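Local atomic coordinates of Uly1 (PDB entry 7DRQ), a protein that probably cleaves the algal polysaccharide ulvan as a calcium-binding lyase of polysaccharide lyase family 24, from a marine bacterium. Residues 61-65 and 109-115; 87-92 and 165-170; 118-123 and 232-236. All coordinates share one frame; numbering follows the deposited sequence.

Contact 1 (61-65 and 109-115)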
loop_
_atom_site.group_PDB
_atom_site.type_symbol
_atom_site.label_atom_id
_atom_site.label_comp_id
_atom_site.label_asym_id
_atom_site.label_seq_id
_atom_site.Cartn_x
_atom_site.Cartn_y
_atom_site.Cartn_z
ATOM N N PHE A 61 -14.580 -1.114 6.031
ATOM C CA PHE A 61 -13.682 -1.984 6.774
ATOM C C PHE A 61 -12.349 -1.275 6.978
ATOM O O PHE A 61 -11.766 -0.762 6.017
ATOM C CB PHE A 61 -13.475 -3.301 6.024
ATOM C CG PHE A 61 -14.714 -4.154 5.954
ATOM C CD1 PHE A 61 -15.651 -3.957 4.950
ATOM C CD2 PHE A 61 -14.942 -5.148 6.895
ATOM C CE1 PHE A 61 -16.787 -4.736 4.883
ATOM C CE2 PHE A 61 -16.078 -5.938 6.829
ATOM C CZ PHE A 61 -17.002 -5.728 5.824
HETATM N N MSE A 62 -11.888 -1.219 8.229
HETATM C CA MSE A 62 -10.637 -0.540 8.561
HETATM C C MSE A 62 -9.787 -1.383 9.497
HETATM O O MSE A 62 -10.287 -1.914 10.486
HETATM C CB MSE A 62 -10.924 0.820 9.197
HETATM C CG MSE A 62 -11.634 1.770 8.262
HETATM SE SE MSE A 62 -12.259 3.342 9.277
HETATM C CE MSE A 62 -13.959 2.677 9.936
ATOM N N THR A 63 -8.500 -1.501 9.186
ATOM C CA THR A 63 -7.572 -2.256 10.012
ATOM C C THR A 63 -6.664 -1.308 10.782
ATOM O O THR A 63 -6.457 -0.159 10.396
ATOM C CB THR A 63 -6.712 -3.203 9.174
ATOM O OG1 THR A 63 -5.844 -2.439 8.331
ATOM C CG2 THR A 63 -7.588 -4.126 8.314
ATOM N N TRP A 64 -6.102 -1.826 11.869
ATOM C CA TRP A 64 -5.179 -1.089 12.720
ATOM C C TRP A 64 -4.605 -2.057 13.742
ATOM O O TRP A 64 -5.237 -3.059 14.082
ATOM C CB TRP A 64 -5.873 0.097 13.420
ATOM C CG TRP A 64 -7.194 -0.223 14.111
ATOM C CD1 TRP A 64 -8.392 -0.513 13.509
ATOM C CD2 TRP A 64 -7.450 -0.237 15.520
ATOM N NE1 TRP A 64 -9.369 -0.713 14.461
ATOM C CE2 TRP A 64 -8.817 -0.558 15.700
ATOM C CE3 TRP A 64 -6.657 -0.020 16.652
ATOM C CZ2 TRP A 64 -9.395 -0.674 16.956
ATOM C CZ3 TRP A 64 -7.240 -0.126 17.901
ATOM C CH2 TRP A 64 -8.595 -0.445 18.047
ATOM N N TYR A 65 -3.396 -1.760 14.205
ATOM C CA TYR A 65 -2.866 -2.364 15.421
ATOM C C TYR A 65 -3.304 -1.532 16.617
ATOM O O TYR A 65 -3.341 -0.300 16.541
ATOM C CB TYR A 65 -1.339 -2.412 15.386
ATOM C CG TYR A 65 -0.755 -3.349 14.372
ATOM C CD1 TYR A 65 -0.679 -4.719 14.624
ATOM C CD2 TYR A 65 -0.254 -2.866 13.165
ATOM C CE1 TYR A 65 -0.132 -5.578 13.694
ATOM C CE2 TYR A 65 0.291 -3.722 12.233
ATOM C CZ TYR A 65 0.355 -5.069 12.506
ATOM O OH TYR A 65 0.908 -5.895 11.564
ATOM N N ASN A 109 4.976 -3.357 8.044
ATOM C CA ASN A 109 4.201 -4.533 8.427
ATOM C C ASN A 109 2.730 -4.203 8.623
ATOM O O ASN A 109 2.141 -4.489 9.662
ATOM C CB ASN A 109 4.792 -5.142 9.692
ATOM C CG ASN A 109 6.115 -5.824 9.439
ATOM O OD1 ASN A 109 6.834 -5.478 8.501
ATOM N ND2 ASN A 109 6.458 -6.787 10.295
ATOM N N THR A 110 2.131 -3.608 7.604
ATOM C CA THR A 110 0.750 -3.152 7.673
ATOM C C THR A 110 -0.231 -4.328 7.647
ATOM O O THR A 110 0.125 -5.481 7.396
ATOM C CB THR A 110 0.465 -2.200 6.514
ATOM O OG1 THR A 110 0.769 -2.875 5.275
ATOM C CG2 THR A 110 1.309 -0.963 6.644
ATOM N N ILE A 111 -1.495 -4.006 7.912
ATOM C CA ILE A 111 -2.605 -4.948 7.816
ATOM C C ILE A 111 -3.456 -4.539 6.626
ATOM O O ILE A 111 -4.168 -3.527 6.684
ATOM C CB ILE A 111 -3.457 -4.967 9.090
ATOM C CG1 ILE A 111 -2.591 -5.098 10.351
ATOM C CG2 ILE A 111 -4.517 -6.077 8.987
ATOM C CD1 ILE A 111 -3.266 -4.453 11.588
ATOM N N ALA A 112 -3.423 -5.339 5.564
ATOM C CA ALA A 112 -4.248 -5.090 4.392
ATOM C C ALA A 112 -5.557 -5.858 4.514
ATOM O O ALA A 112 -5.589 -6.970 5.047
ATOM C CB ALA A 112 -3.528 -5.511 3.111
ATOM N N VAL A 113 -6.643 -5.248 4.034
ATOM C CA VAL A 113 -7.963 -5.862 4.098
ATOM C C VAL A 113 -8.606 -5.801 2.717
ATOM O O VAL A 113 -8.414 -4.841 1.963
ATOM C CB VAL A 113 -8.870 -5.188 5.161
ATOM C CG1 VAL A 113 -9.075 -3.688 4.839
ATOM C CG2 VAL A 113 -10.206 -5.921 5.292
ATOM N N ALA A 114 -9.369 -6.842 2.384
ATOM C CA ALA A 114 -10.209 -6.830 1.195
ATOM C C ALA A 114 -11.476 -7.637 1.442
ATOM O O ALA A 114 -11.487 -8.581 2.240
ATOM C CB ALA A 114 -9.487 -7.411 -0.029
ATOM N N ILE A 115 -12.535 -7.262 0.729
ATOM C CA ILE A 115 -13.777 -8.032 0.645
ATOM C C ILE A 115 -13.899 -8.583 -0.772
ATOM O O ILE A 115 -13.663 -7.856 -1.741
ATOM C CB ILE A 115 -14.994 -7.153 0.990
ATOM C CG1 ILE A 115 -14.779 -6.390 2.302
ATOM C CG2 ILE A 115 -16.267 -7.996 1.035
ATOM C CD1 ILE A 115 -14.594 -7.274 3.494
#
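The backbone carbonyl of Asn-109 receives the hydroxyl of Tyr-65: Tyr-65 OH lies 2.7 Å from Asn-109 O, almost in line with the C=O bond, and O sits at the edge of the phenol ring, in its plane. The side-chain ND2 of Asn-109 bonds elsewhere, to Asp-127 and Tyr-131. Next comes Ile-111, whose CG1 stands anti to the carbonyl carbon (chi1 -49°) and whose second torsion of 152° extends the chain, bringing CD1 over the middle of the same Tyr-65 ring, 3.6 Å from its centroid, in a CH-pi contact. Tyr-65 is thereby held at its edge by a hydrogen bond and on one face by a methyl group. The carbonyl of Ile-111 accepts from Thr-63, with Thr-63 OG1 2.6 Å from Ile-111 O and the donor tilted from the carbonyl plane, while Ile-111 CG2 slides past the Thr-63 methyl. That methyl, CG2, also packs 3.6 Å from Val-113 CB. At the far end Ile-115 crosses Phe-61 at about a right angle and centres CD1 over its ring, 3.6 Å from the centroid. The strands run antiparallel at 164°, with axes 6.9 Å apart, and no backbone hydrogen bond joins them: two sheets meet face to face, as neighbouring blades do in a beta-propeller.

Contact 2 (87-92 and 165-170)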
loop_
_atom_site.group_PDB
_atom_site.type_symbol
_atom_site.label_atom_id
_atom_site.label_comp_id
_atom_site.label_asym_id
_atom_site.label_seq_id
_atom_site.Cartn_x
_atom_site.Cartn_y
_atom_site.Cartn_z
ATOM N N VAL A 87 -18.401 -2.088 14.789
ATOM C CA VAL A 87 -18.055 -3.283 15.548
ATOM C C VAL A 87 -16.615 -3.650 15.197
ATOM O O VAL A 87 -16.189 -3.508 14.046
ATOM C CB VAL A 87 -19.020 -4.454 15.245
ATOM C CG1 VAL A 87 -19.155 -4.666 13.744
ATOM C CG2 VAL A 87 -18.574 -5.733 15.944
ATOM N N THR A 88 -15.869 -4.121 16.186
ATOM C CA THR A 88 -14.453 -4.419 15.998
ATOM C C THR A 88 -14.153 -5.847 16.430
ATOM O O THR A 88 -14.750 -6.359 17.383
ATOM C CB THR A 88 -13.595 -3.399 16.773
ATOM O OG1 THR A 88 -13.776 -2.108 16.178
ATOM C CG2 THR A 88 -12.112 -3.748 16.724
ATOM N N ILE A 89 -13.229 -6.488 15.714
ATOM C CA ILE A 89 -12.763 -7.836 16.027
ATOM C C ILE A 89 -11.300 -7.741 16.414
ATOM O O ILE A 89 -10.505 -7.129 15.691
ATOM C CB ILE A 89 -12.930 -8.797 14.838
ATOM C CG1 ILE A 89 -14.408 -8.988 14.472
ATOM C CG2 ILE A 89 -12.263 -10.132 15.153
ATOM C CD1 ILE A 89 -14.608 -9.860 13.212
ATOM N N GLU A 90 -10.943 -8.344 17.545
ATOM C CA GLU A 90 -9.551 -8.451 17.962
ATOM C C GLU A 90 -8.995 -9.801 17.525
ATOM O O GLU A 90 -9.556 -10.849 17.865
ATOM C CB GLU A 90 -9.415 -8.294 19.477
ATOM C CG GLU A 90 -8.001 -8.498 19.975
ATOM C CD GLU A 90 -7.923 -8.615 21.484
ATOM O OE1 GLU A 90 -8.814 -8.077 22.166
ATOM O OE2 GLU A 90 -6.973 -9.250 21.981
ATOM N N PHE A 91 -7.901 -9.771 16.797
ATOM C CA PHE A 91 -7.228 -10.989 16.378
ATOM C C PHE A 91 -6.096 -11.329 17.339
ATOM O O PHE A 91 -5.507 -10.439 17.955
ATOM C CB PHE A 91 -6.675 -10.847 14.952
ATOM C CG PHE A 91 -7.722 -11.035 13.894
ATOM C CD1 PHE A 91 -8.536 -9.982 13.519
ATOM C CD2 PHE A 91 -7.916 -12.275 13.296
ATOM C CE1 PHE A 91 -9.529 -10.160 12.568
ATOM C CE2 PHE A 91 -8.907 -12.459 12.333
ATOM C CZ PHE A 91 -9.707 -11.403 11.970
ATOM N N PRO A 92 -5.797 -12.619 17.508
ATOM C CA PRO A 92 -4.755 -13.000 18.474
ATOM C C PRO A 92 -3.378 -12.478 18.118
ATOM O O PRO A 92 -2.577 -12.223 19.026
ATOM C CB PRO A 92 -4.791 -14.538 18.446
ATOM C CG PRO A 92 -6.154 -14.892 17.949
ATOM C CD PRO A 92 -6.605 -13.766 17.054
ATOM N N PHE A 165 -20.507 -10.267 14.063
ATOM C CA PHE A 165 -19.226 -9.904 13.443
ATOM C C PHE A 165 -18.128 -10.146 14.472
ATOM O O PHE A 165 -17.681 -9.244 15.188
ATOM C CB PHE A 165 -19.243 -8.455 12.962
ATOM C CG PHE A 165 -18.073 -8.093 12.091
ATOM C CD1 PHE A 165 -18.024 -8.510 10.771
ATOM C CD2 PHE A 165 -17.031 -7.340 12.589
ATOM C CE1 PHE A 165 -16.944 -8.183 9.961
ATOM C CE2 PHE A 165 -15.933 -7.002 11.775
ATOM C CZ PHE A 165 -15.900 -7.429 10.463
ATOM N N THR A 166 -17.713 -11.406 14.567
ATOM C CA THR A 166 -16.766 -11.849 15.582
ATOM C C THR A 166 -15.748 -12.781 14.941
ATOM O O THR A 166 -15.868 -13.157 13.773
ATOM C CB THR A 166 -17.447 -12.604 16.732
ATOM O OG1 THR A 166 -17.846 -13.894 16.256
ATOM C CG2 THR A 166 -18.676 -11.850 17.285
ATOM N N LEU A 167 -14.772 -13.207 15.750
ATOM C CA LEU A 167 -13.784 -14.194 15.318
ATOM C C LEU A 167 -14.422 -15.501 14.849
ATOM O O LEU A 167 -13.779 -16.256 14.111
ATOM C CB LEU A 167 -12.821 -14.467 16.472
ATOM C CG LEU A 167 -11.321 -14.556 16.268
ATOM C CD1 LEU A 167 -10.831 -13.508 15.291
ATOM C CD2 LEU A 167 -10.654 -14.399 17.628
ATOM N N THR A 168 -15.669 -15.787 15.263
ATOM C CA THR A 168 -16.378 -16.966 14.772
ATOM C C THR A 168 -16.466 -16.978 13.248
ATOM O O THR A 168 -16.535 -18.053 12.634
ATOM C CB THR A 168 -17.784 -17.026 15.383
ATOM O OG1 THR A 168 -17.679 -17.114 16.808
ATOM C CG2 THR A 168 -18.542 -18.235 14.880
ATOM N N GLN A 169 -16.437 -15.800 12.621
ATOM C CA GLN A 169 -16.515 -15.689 11.171
ATOM C C GLN A 169 -15.208 -16.041 10.469
ATOM O O GLN A 169 -15.204 -16.178 9.240
ATOM C CB GLN A 169 -16.917 -14.265 10.777
ATOM C CG GLN A 169 -18.363 -13.945 11.130
ATOM C CD GLN A 169 -19.300 -14.986 10.576
ATOM O OE1 GLN A 169 -19.521 -15.053 9.374
ATOM N NE2 GLN A 169 -19.846 -15.825 11.455
ATOM N N PHE A 170 -14.115 -16.197 11.197
ATOM C CA PHE A 170 -12.822 -16.392 10.562
ATOM C C PHE A 170 -12.365 -17.835 10.711
ATOM O O PHE A 170 -12.770 -18.546 11.636
ATOM C CB PHE A 170 -11.788 -15.409 11.116
ATOM C CG PHE A 170 -11.930 -14.041 10.511
ATOM C CD1 PHE A 170 -12.938 -13.185 10.947
ATOM C CD2 PHE A 170 -11.136 -13.659 9.436
ATOM C CE1 PHE A 170 -13.109 -11.940 10.366
ATOM C CE2 PHE A 170 -11.291 -12.422 8.842
ATOM C CZ PHE A 170 -12.289 -11.550 9.313
HETATM O O HOH W 1 -16.730 -8.367 17.563
#
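Phe-91 and Phe-170 share one first torsion, CG anti to the carbonyl carbon (chi1 -80° and -79°), and this turns the two rings toward each other, one from strand 86-91 and one from the loop 165-170. The setting is a beta-propeller, where strand 86-91 at the outer side of one blade is covered by a loop that follows strand 150-152 of the next. The rings form a T-shaped pair: the edge of Phe-91 points at the face of Phe-170, planes at 87° and centroids 4.8 Å apart, with Phe-91 CZ over the centre of the Phe-170 ring. Leu-167 CD1 lies over one face of Phe-91, offset toward the rim, and also meets Ile-89 CG2 at 3.7 Å. Ile-89 reaches into the loop, CD1 resting over the Phe-165 ring 3.7 Å from its centroid and approaching Phe-170 CE1 at 3.8 Å. An alanine in place of Phe-170 is likely to open a gap beside Ile-89 CD1 and to let the Phe-91 ring, deprived of the face its edge points into, turn more freely. Within the loop Thr-166 OG1 accepts from Thr-168 N, an ST turn. A water bridges the two backbones, donating to Thr-88 O at 2.8 Å and to Phe-165 O at 2.7 Å.

Contact 3 (118-123 and 232-236)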
loop_
_atom_site.group_PDB
_atom_site.type_symbol
_atom_site.label_atom_id
_atom_site.label_comp_id
_atom_site.label_asym_id
_atom_site.label_seq_id
_atom_site.Cartn_x
_atom_site.Cartn_y
_atom_site.Cartn_z
ATOM N N LYS A 118 -17.980 -11.173 -4.560
ATOM C CA LYS A 118 -18.689 -12.355 -5.034
ATOM C C LYS A 118 -19.250 -13.170 -3.873
ATOM O O LYS A 118 -20.466 -13.335 -3.758
ATOM C CB LYS A 118 -17.769 -13.195 -5.919
ATOM C CG LYS A 118 -17.553 -12.552 -7.282
ATOM C CD LYS A 118 -16.428 -13.225 -8.050
ATOM C CE LYS A 118 -16.464 -12.836 -9.515
ATOM N NZ LYS A 118 -17.650 -11.992 -9.823
ATOM N N ASP A 119 -18.391 -13.656 -2.975
ATOM C CA ASP A 119 -18.867 -14.505 -1.886
ATOM C C ASP A 119 -18.797 -13.832 -0.520
ATOM O O ASP A 119 -19.011 -14.501 0.495
ATOM C CB ASP A 119 -18.105 -15.839 -1.863
ATOM C CG ASP A 119 -16.617 -15.680 -1.566
ATOM O OD1 ASP A 119 -16.149 -14.549 -1.303
ATOM O OD2 ASP A 119 -15.913 -16.711 -1.591
ATOM N N GLU A 120 -18.495 -12.533 -0.473
ATOM C CA GLU A 120 -18.472 -11.753 0.771
ATOM C C GLU A 120 -17.481 -12.302 1.801
ATOM O O GLU A 120 -17.632 -12.075 3.010
ATOM C CB GLU A 120 -19.875 -11.638 1.380
ATOM C CG GLU A 120 -20.773 -10.705 0.582
ATOM C CD GLU A 120 -22.066 -10.346 1.303
ATOM O OE1 GLU A 120 -22.460 -11.070 2.245
ATOM O OE2 GLU A 120 -22.685 -9.328 0.927
ATOM N N THR A 121 -16.445 -13.009 1.344
ATOM C CA THR A 121 -15.356 -13.358 2.248
ATOM C C THR A 121 -14.514 -12.124 2.555
ATOM O O THR A 121 -14.415 -11.192 1.750
ATOM C CB THR A 121 -14.459 -14.433 1.649
ATOM O OG1 THR A 121 -14.109 -14.050 0.321
ATOM C CG2 THR A 121 -15.155 -15.814 1.643
ATOM N N ILE A 122 -13.920 -12.124 3.742
ATOM C CA ILE A 122 -13.019 -11.077 4.194
ATOM C C ILE A 122 -11.609 -11.640 4.181
ATOM O O ILE A 122 -11.385 -12.767 4.631
ATOM C CB ILE A 122 -13.381 -10.602 5.611
ATOM C CG1 ILE A 122 -14.862 -10.210 5.679
ATOM C CG2 ILE A 122 -12.435 -9.465 6.069
ATOM C CD1 ILE A 122 -15.389 -10.085 7.102
ATOM N N HIS A 123 -10.662 -10.853 3.683
ATOM C CA HIS A 123 -9.270 -11.284 3.588
ATOM C C HIS A 123 -8.361 -10.282 4.277
ATOM O O HIS A 123 -8.501 -9.072 4.073
ATOM C CB HIS A 123 -8.887 -11.461 2.126
ATOM C CG HIS A 123 -9.822 -12.372 1.406
ATOM N ND1 HIS A 123 -9.602 -13.728 1.312
ATOM C CD2 HIS A 123 -11.027 -12.143 0.831
ATOM C CE1 HIS A 123 -10.612 -14.292 0.675
ATOM N NE2 HIS A 123 -11.488 -13.353 0.365
ATOM N N LYS A 232 -5.239 -13.945 -8.081
ATOM C CA LYS A 232 -6.663 -13.675 -8.169
ATOM C C LYS A 232 -7.397 -14.589 -7.205
ATOM O O LYS A 232 -7.017 -15.751 -7.018
ATOM C CB LYS A 232 -7.185 -13.866 -9.605
ATOM C CG LYS A 232 -8.709 -13.788 -9.725
ATOM C CD LYS A 232 -9.190 -13.774 -11.173
ATOM C CE LYS A 232 -9.050 -15.127 -11.830
ATOM N NZ LYS A 232 -9.551 -15.095 -13.241
ATOM N N TYR A 233 -8.439 -14.053 -6.581
ATOM C CA TYR A 233 -9.278 -14.845 -5.702
ATOM C C TYR A 233 -10.260 -15.661 -6.534
ATOM O O TYR A 233 -10.956 -15.124 -7.402
ATOM C CB TYR A 233 -10.023 -13.938 -4.724
ATOM C CG TYR A 233 -10.913 -14.718 -3.805
ATOM C CD1 TYR A 233 -10.395 -15.750 -3.022
ATOM C CD2 TYR A 233 -12.280 -14.471 -3.759
ATOM C CE1 TYR A 233 -11.203 -16.483 -2.198
ATOM C CE2 TYR A 233 -13.104 -15.207 -2.938
ATOM C CZ TYR A 233 -12.560 -16.216 -2.159
ATOM O OH TYR A 233 -13.377 -16.954 -1.341
ATOM N N LEU A 234 -10.301 -16.964 -6.286
ATOM C CA LEU A 234 -11.201 -17.862 -7.009
ATOM C C LEU A 234 -12.381 -18.145 -6.085
ATOM O O LEU A 234 -12.358 -19.090 -5.296
ATOM C CB LEU A 234 -10.468 -19.132 -7.419
ATOM C CG LEU A 234 -9.146 -18.899 -8.163
ATOM C CD1 LEU A 234 -8.443 -20.229 -8.444
ATOM C CD2 LEU A 234 -9.384 -18.118 -9.459
ATOM N N ALA A 235 -13.421 -17.308 -6.182
ATOM C CA ALA A 235 -14.552 -17.422 -5.260
ATOM C C ALA A 235 -15.219 -18.787 -5.355
ATOM O O ALA A 235 -15.693 -19.330 -4.347
ATOM C CB ALA A 235 -15.571 -16.315 -5.533
ATOM N N GLU A 236 -15.269 -19.360 -6.557
ATOM C CA GLU A 236 -15.916 -20.654 -6.712
ATOM C C GLU A 236 -15.137 -21.779 -6.039
ATOM O O GLU A 236 -15.707 -22.847 -5.793
ATOM C CB GLU A 236 -16.118 -20.951 -8.198
ATOM C CG GLU A 236 -14.929 -21.600 -8.873
ATOM C CD GLU A 236 -13.849 -20.608 -9.287
ATOM O OE1 GLU A 236 -13.949 -19.397 -8.952
ATOM O OE2 GLU A 236 -12.895 -21.058 -9.964
#
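Tyr-233 ends a string of hydrogen-bonded side chains that runs from His-123 NE2 to Thr-121 OG1, on to Asp-119 OD1, and through the carboxylate to the phenol bound at OD2. The hydroxyl donates to Asp-119, Tyr-233 OH 2.6 Å from Asp-119 OD2, and uses the syn lone pair of that oxygen. Asp-119 is set for this by its first torsion (chi1 64°), which tucks CG between its own backbone N and carbonyl carbon. Asp-119 OD1 is gripped twice from one face of the carboxylate: Thr-121 N lies 3.1 Å from it, well above the plane and closing an Asx turn, and Thr-121 OG1 lies 2.7 Å from it on the syn side. Donors at both oxygens would probably stabilise the ionised carboxylate. Thr-121 OG1 in turn accepts from His-123, with His-123 NE2 2.7 Å away; Tyr-150 takes up the other nitrogen of this imidazole.

The histidine also meets the tyrosine directly. Its edge faces one side of the Tyr-233 ring, planes at 61° and centroids 4.7 Å apart, and Trp-240 touches both rings. Ala-235 N lies over the opposite face, near the rim, so the phenol is bracketed on two faces and tethered at its hydroxyl. Farther out, Ala-235 CB packs 3.8 Å from Lys-118 CB, while Lys-118 NZ hydrogen-bonds to the backbone oxygen of Asp-211. The arrangement joins the turn between strands 111-115 and 122-126 to the end of strand 225-234, an interblade contact of a beta-propeller, away from the calcium sites.

All three contacts join neighbouring blades, and the sheet of strands 111-115 and 122-126 links contact 1 to contact 3, with Ala-114 O 2.8 Å from His-123 N in a probable hydrogen bond. Contacts 1 and 2 share the sheet of strands 59-65 and 86-91; Phe-61 packs against Phe-165 where they meet. Ile-122 touches both Phe-165 and Phe-170, bringing contacts 2 and 3 together. Contact 1 is wholly buried, combining aliphatic-aromatic packing with side-chain bonds to carbonyls. The other two are only partly buried: contact 2 is mainly apolar, with a bridging water, and its Pro-92 side chain lies about 10 Å from a bound calcium ion, whereas contact 3 centres on a carboxylate network.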